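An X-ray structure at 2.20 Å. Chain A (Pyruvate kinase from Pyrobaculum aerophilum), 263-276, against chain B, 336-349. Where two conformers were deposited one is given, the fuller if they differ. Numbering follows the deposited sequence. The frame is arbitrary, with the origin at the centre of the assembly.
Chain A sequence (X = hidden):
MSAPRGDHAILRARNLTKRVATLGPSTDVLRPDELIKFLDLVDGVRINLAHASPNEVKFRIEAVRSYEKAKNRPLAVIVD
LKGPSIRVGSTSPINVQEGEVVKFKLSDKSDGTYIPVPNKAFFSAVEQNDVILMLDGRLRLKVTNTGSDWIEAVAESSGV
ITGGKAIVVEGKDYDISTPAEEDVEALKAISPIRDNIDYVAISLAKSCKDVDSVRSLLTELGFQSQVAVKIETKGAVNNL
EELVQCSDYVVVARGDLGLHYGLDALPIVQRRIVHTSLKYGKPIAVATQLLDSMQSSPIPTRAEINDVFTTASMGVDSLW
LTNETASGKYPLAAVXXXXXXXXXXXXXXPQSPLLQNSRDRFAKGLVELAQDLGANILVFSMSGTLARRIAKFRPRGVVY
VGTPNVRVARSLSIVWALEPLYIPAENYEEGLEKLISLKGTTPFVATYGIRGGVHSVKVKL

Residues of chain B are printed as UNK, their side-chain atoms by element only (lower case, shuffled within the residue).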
# COMPACT_ATOMS: atom_id res chain seq x y z
N LEU A 263 -1.69 -38.06 -2.65
CA LEU A 263 -2.93 -37.45 -2.15
C LEU A 263 -2.65 -36.17 -1.32
O LEU A 263 -3.45 -35.24 -1.33
CB LEU A 263 -3.77 -38.46 -1.37
CG LEU A 263 -4.60 -39.53 -2.11
CD1 LEU A 263 -5.66 -40.09 -1.16
CD2 LEU A 263 -5.25 -39.00 -3.43
N ASP A 264 -1.49 -36.14 -0.67
CA ASP A 264 -1.02 -34.98 0.08
C ASP A 264 -0.52 -33.83 -0.81
O ASP A 264 -0.40 -32.69 -0.34
CB ASP A 264 0.08 -35.40 1.08
CG ASP A 264 1.26 -36.13 0.41
OD1 ASP A 264 1.03 -37.04 -0.43
OD2 ASP A 264 2.44 -35.81 0.71
N ALA A 265 -0.23 -34.12 -2.08
CA ALA A 265 0.30 -33.11 -3.02
C ALA A 265 -0.80 -32.34 -3.76
O ALA A 265 -0.54 -31.27 -4.33
CB ALA A 265 1.27 -33.75 -4.01
N LEU A 266 -2.01 -32.88 -3.74
CA LEU A 266 -3.12 -32.33 -4.51
C LEU A 266 -3.66 -30.95 -4.07
O LEU A 266 -4.14 -30.20 -4.93
CB LEU A 266 -4.27 -33.34 -4.58
CG LEU A 266 -5.04 -33.39 -5.91
CD1 LEU A 266 -4.09 -33.47 -7.13
CD2 LEU A 266 -6.02 -34.53 -5.91
N PRO A 267 -3.71 -30.65 -2.74
CA PRO A 267 -4.14 -29.30 -2.35
C PRO A 267 -3.33 -28.16 -2.96
O PRO A 267 -3.90 -27.16 -3.38
CB PRO A 267 -4.02 -29.31 -0.82
CG PRO A 267 -4.28 -30.75 -0.47
CD PRO A 267 -3.52 -31.51 -1.56
N ILE A 268 -2.01 -28.31 -3.01
CA ILE A 268 -1.17 -27.30 -3.64
C ILE A 268 -1.40 -27.17 -5.17
O ILE A 268 -1.40 -26.06 -5.70
CB ILE A 268 0.33 -27.49 -3.24
CG1 ILE A 268 0.66 -26.61 -2.03
CG2 ILE A 268 1.30 -27.15 -4.39
CD1 ILE A 268 -0.08 -25.23 -2.04
N VAL A 269 -1.64 -28.29 -5.86
CA VAL A 269 -1.91 -28.27 -7.29
C VAL A 269 -3.27 -27.61 -7.59
O VAL A 269 -3.35 -26.77 -8.46
CB VAL A 269 -1.78 -29.72 -7.93
CG1 VAL A 269 -2.32 -29.76 -9.33
CG2 VAL A 269 -0.33 -30.19 -7.93
N GLN A 270 -4.31 -27.98 -6.84
CA GLN A 270 -5.60 -27.31 -6.91
C GLN A 270 -5.44 -25.80 -6.72
O GLN A 270 -5.98 -25.00 -7.50
CB GLN A 270 -6.56 -27.85 -5.84
CG GLN A 270 -7.90 -27.11 -5.82
CD GLN A 270 -8.92 -27.74 -4.87
OE1 GLN A 270 -9.02 -28.97 -4.76
NE2 GLN A 270 -9.68 -26.90 -4.19
N ARG A 271 -4.71 -25.40 -5.69
CA ARG A 271 -4.51 -23.99 -5.42
C ARG A 271 -3.83 -23.31 -6.61
O ARG A 271 -4.25 -22.25 -7.04
CB ARG A 271 -3.71 -23.80 -4.13
CG ARG A 271 -3.60 -22.39 -3.68
CD ARG A 271 -2.59 -22.26 -2.53
NE ARG A 271 -3.15 -22.70 -1.26
CZ ARG A 271 -2.54 -22.53 -0.09
NH1 ARG A 271 -1.35 -21.94 -0.03
NH2 ARG A 271 -3.13 -22.94 1.03
N ARG A 272 -2.78 -23.94 -7.15
CA ARG A 272 -2.07 -23.35 -8.29
C ARG A 272 -2.95 -23.21 -9.56
O ARG A 272 -2.87 -22.20 -10.26
CB ARG A 272 -0.74 -24.08 -8.57
CG ARG A 272 -0.13 -23.76 -9.95
CD ARG A 272 1.42 -23.99 -10.03
NE ARG A 272 1.78 -25.40 -10.22
CZ ARG A 272 2.09 -26.26 -9.24
NH1 ARG A 272 2.07 -25.87 -7.96
NH2 ARG A 272 2.40 -27.52 -9.54
N ILE A 273 -3.80 -24.21 -9.84
CA ILE A 273 -4.73 -24.09 -10.97
C ILE A 273 -5.72 -22.93 -10.79
O ILE A 273 -5.98 -22.16 -11.74
CB ILE A 273 -5.51 -25.41 -11.27
CG1 ILE A 273 -4.56 -26.56 -11.66
CG2 ILE A 273 -6.52 -25.14 -12.39
CD1 ILE A 273 -5.08 -27.98 -11.37
N VAL A 274 -6.28 -22.84 -9.58
CA VAL A 274 -7.25 -21.80 -9.22
C VAL A 274 -6.62 -20.39 -9.25
O VAL A 274 -7.16 -19.50 -9.90
CB VAL A 274 -7.92 -22.07 -7.85
CG1 VAL A 274 -8.86 -20.90 -7.45
CG2 VAL A 274 -8.71 -23.39 -7.88
N HIS A 275 -5.48 -20.22 -8.60
CA HIS A 275 -4.72 -18.96 -8.67
C HIS A 275 -4.41 -18.52 -10.12
O HIS A 275 -4.63 -17.39 -10.50
CB HIS A 275 -3.45 -19.07 -7.81
CG HIS A 275 -3.72 -18.98 -6.33
ND1 HIS A 275 -4.99 -19.11 -5.79
CD2 HIS A 275 -2.88 -18.79 -5.29
CE1 HIS A 275 -4.91 -19.00 -4.48
NE2 HIS A 275 -3.64 -18.80 -4.14
N THR A 276 -3.94 -19.45 -10.94
CA THR A 276 -3.65 -19.16 -12.33
C THR A 276 -4.86 -18.74 -13.16
O THR A 276 -4.78 -17.78 -13.94
CB THR A 276 -2.87 -20.32 -12.96
OG1 THR A 276 -1.70 -20.53 -12.17
CG2 THR A 276 -2.47 -20.02 -14.39
N UNK B 336 2.14 -40.12 11.37
CA UNK B 336 2.93 -40.14 10.15
C UNK B 336 2.25 -39.35 9.02
O UNK B 336 2.89 -38.56 8.34
c UNK B 336 3.21 -41.58 9.72
o UNK B 336 3.89 -41.56 8.48
N UNK B 337 0.93 -39.55 8.88
CA UNK B 337 0.10 -38.78 7.94
C UNK B 337 -0.14 -37.28 8.27
O UNK B 337 -0.09 -36.41 7.39
c UNK B 337 -1.28 -39.12 3.04
n UNK B 337 -0.88 -42.44 5.42
c UNK B 337 -0.98 -41.53 3.08
c UNK B 337 -1.15 -40.23 5.17
c UNK B 337 -1.23 -39.52 7.70
c UNK B 337 -1.13 -40.36 2.38
c UNK B 337 -0.93 -41.87 6.69
c UNK B 337 -1.00 -41.45 4.48
c UNK B 337 -1.11 -40.52 6.58
c UNK B 337 -1.30 -39.04 4.43
N UNK B 338 -0.42 -36.98 9.53
CA UNK B 338 -0.44 -35.58 9.95
C UNK B 338 0.84 -34.84 9.51
O UNK B 338 0.79 -33.78 8.87
c UNK B 338 -0.78 -34.01 13.53
c UNK B 338 -0.60 -35.46 11.47
c UNK B 338 -1.81 -33.23 11.34
c UNK B 338 -0.64 -34.01 12.00
N UNK B 339 1.99 -35.41 9.89
CA UNK B 339 3.28 -34.79 9.65
C UNK B 339 3.60 -34.61 8.16
O UNK B 339 4.13 -33.55 7.76
c UNK B 339 4.36 -35.58 10.37
o UNK B 339 5.59 -34.90 10.37
N UNK B 340 3.27 -35.62 7.35
CA UNK B 340 3.42 -35.58 5.90
C UNK B 340 2.57 -34.49 5.23
O UNK B 340 3.06 -33.74 4.40
c UNK B 340 2.88 -38.51 3.35
c UNK B 340 3.03 -40.87 4.16
n UNK B 340 3.16 -39.55 4.36
n UNK B 340 2.62 -41.34 2.98
c UNK B 340 3.33 -37.11 3.84
n UNK B 340 3.32 -41.71 5.16
c UNK B 340 3.01 -36.93 5.31
N UNK B 341 1.28 -34.42 5.57
CA UNK B 341 0.43 -33.36 5.03
C UNK B 341 1.02 -31.98 5.36
O UNK B 341 0.98 -31.06 4.55
c UNK B 341 -2.96 -35.13 5.95
c UNK B 341 -1.03 -33.45 5.57
c UNK B 341 -1.71 -34.76 5.14
c UNK B 341 -1.84 -32.22 5.15
N UNK B 342 1.54 -31.82 6.57
CA UNK B 342 2.05 -30.53 7.01
C UNK B 342 3.27 -30.08 6.20
O UNK B 342 3.46 -28.90 5.96
c UNK B 342 0.10 -29.69 9.19
c UNK B 342 2.36 -30.56 8.50
c UNK B 342 1.69 -30.62 10.92
c UNK B 342 1.18 -30.71 9.45
N UNK B 343 4.07 -31.04 5.75
CA UNK B 343 5.23 -30.74 4.90
C UNK B 343 4.90 -30.21 3.50
O UNK B 343 5.78 -29.66 2.84
c UNK B 343 6.17 -31.94 4.86
c UNK B 343 8.52 -33.56 7.94
s UNK B 343 7.95 -33.59 6.21
c UNK B 343 6.82 -32.19 6.24
N UNK B 344 3.65 -30.37 3.06
CA UNK B 344 3.20 -29.81 1.78
C UNK B 344 2.54 -28.44 1.92
O UNK B 344 2.29 -27.77 0.91
o UNK B 344 3.56 -32.10 -0.36
c UNK B 344 2.88 -32.06 0.66
c UNK B 344 2.21 -30.76 1.10
n UNK B 344 2.70 -33.12 1.44
N UNK B 345 2.27 -28.02 3.15
CA UNK B 345 1.48 -26.81 3.38
C UNK B 345 2.18 -25.55 2.88
O UNK B 345 3.36 -25.33 3.14
c UNK B 345 1.08 -26.65 4.89
c UNK B 345 0.13 -27.75 5.31
c UNK B 345 0.46 -25.26 5.17
N UNK B 346 1.44 -24.74 2.12
CA UNK B 346 1.81 -23.36 1.88
C UNK B 346 0.82 -22.48 2.65
O UNK B 346 -0.41 -22.67 2.59
c UNK B 346 3.28 -23.28 -0.22
o UNK B 346 3.92 -24.42 -2.25
c UNK B 346 1.88 -23.02 0.38
c UNK B 346 3.33 -23.42 -1.77
o UNK B 346 2.82 -22.52 -2.50
N UNK B 347 1.37 -21.55 3.40
CA UNK B 347 0.61 -20.77 4.35
C UNK B 347 -0.01 -19.53 3.74
O UNK B 347 0.64 -18.82 2.96
c UNK B 347 3.56 -23.34 6.86
c UNK B 347 1.92 -21.61 6.35
c UNK B 347 1.07 -22.18 7.30
c UNK B 347 1.46 -23.30 8.03
o UNK B 347 3.06 -24.97 8.53
c UNK B 347 2.69 -23.87 7.81
c UNK B 347 3.17 -22.20 6.13
c UNK B 347 1.49 -20.40 5.56
N UNK B 348 -1.25 -19.25 4.11
CA UNK B 348 -1.89 -18.05 3.61
C UNK B 348 -1.74 -16.90 4.59
O UNK B 348 -2.04 -17.05 5.78
o UNK B 348 -3.60 -18.95 -0.39
c UNK B 348 -4.11 -19.04 0.74
c UNK B 348 -3.26 -19.36 1.95
c UNK B 348 -3.30 -18.32 3.08
n UNK B 348 -5.41 -18.87 0.95
N UNK B 349 -1.23 -15.77 4.09
CA UNK B 349 -0.89 -14.61 4.92
C UNK B 349 -1.85 -14.46 6.14
O UNK B 349 -3.04 -14.14 5.99
c UNK B 349 0.22 -13.54 2.90
c UNK B 349 0.31 -12.40 1.90
c UNK B 349 -0.75 -13.30 4.06
c UNK B 349 -0.25 -12.12 4.92

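Position 336 carries one carbon and one oxygen, out of reach of the chain A stretch: Ser B336. Position 337 has one carbon leading to fused five- and six-membered rings of eight carbons and one nitrogen, which makes it Trp B337; its CZ3 lies 4.4 Å from CB of Asp A264, so the broad ring brings carbon surface to the foot of the acid. Position 338, four carbons forked at the second, is Leu B338, buried and out of reach of the chain A stretch, a site that suits a branched hydrocarbon. Position 339, again one carbon and one oxygen, is Ser B339, its hydroxyl bonded elsewhere in the structure.

At 340 three carbons, a nitrogen and a carbon bearing two more nitrogens spell Arg B340. Its CG approaches OD2 of Asp A264 to 3.5 Å, but it is the aliphatic stem that does so, while NH2 makes a weak hydrogen bond to OG of Ser B336 (3.4 Å). Position 341 has four carbons forked at the first, one arm longer: Ile B341, whose CG1 is 4.5 Å from CB of Asp A264, an apolar neighbour for that methylene. Position 342, four carbons forked at the second, is Leu B342, distant and, like Leu B338, a branched hydrocarbon suited to burial. Position 343 is an unbranched chain of two carbons, sulfur and carbon, Met B343, its end leading away.

Position 344 has two carbons, the second carrying one oxygen and one nitrogen: Asn B344. The amide suits the site because ND2 can donate to OD2 of Asp A264 (2.8 Å), while its backbone O lies 3.6 Å from CG1 of Ile A268. Position 345, three carbons branched at the first, is Val B345; its CA-to-CB bond points away, so the side chain adds nothing here. Position 346 has three carbons, the third carrying two oxygens: Glu B346. Its CB packs 3.8 Å from CD1 of Ile A268, and its backbone O, rather than its carboxylate, accepts from Arg A271; the residue is exposed, where a charge is tolerated. Position 347, one carbon and a six-carbon ring bearing oxygen, is Tyr B347, pointing away and bonded elsewhere through its hydroxyl. Position 348 has three carbons, the third with one oxygen and one nitrogen: Gln B348. Its CG lies over one face of the Arg A271 guanidinium, 3.7 Å from NH2, and OE1 sits at the ring edge of His A275, 3.8 Å from NE2. Position 349, four carbons forked at the first, is Ile B349, out of reach.

The contact thus has two polar anchors. Asn B344 holds Asp A264; Arg A271 grips Glu B346 O through NH1 (2.9 Å) and, weakly, NH2 (3.1 Å). Between them packs Ile A268.

Chain B (336-349) SWLSRILMNVEYQI
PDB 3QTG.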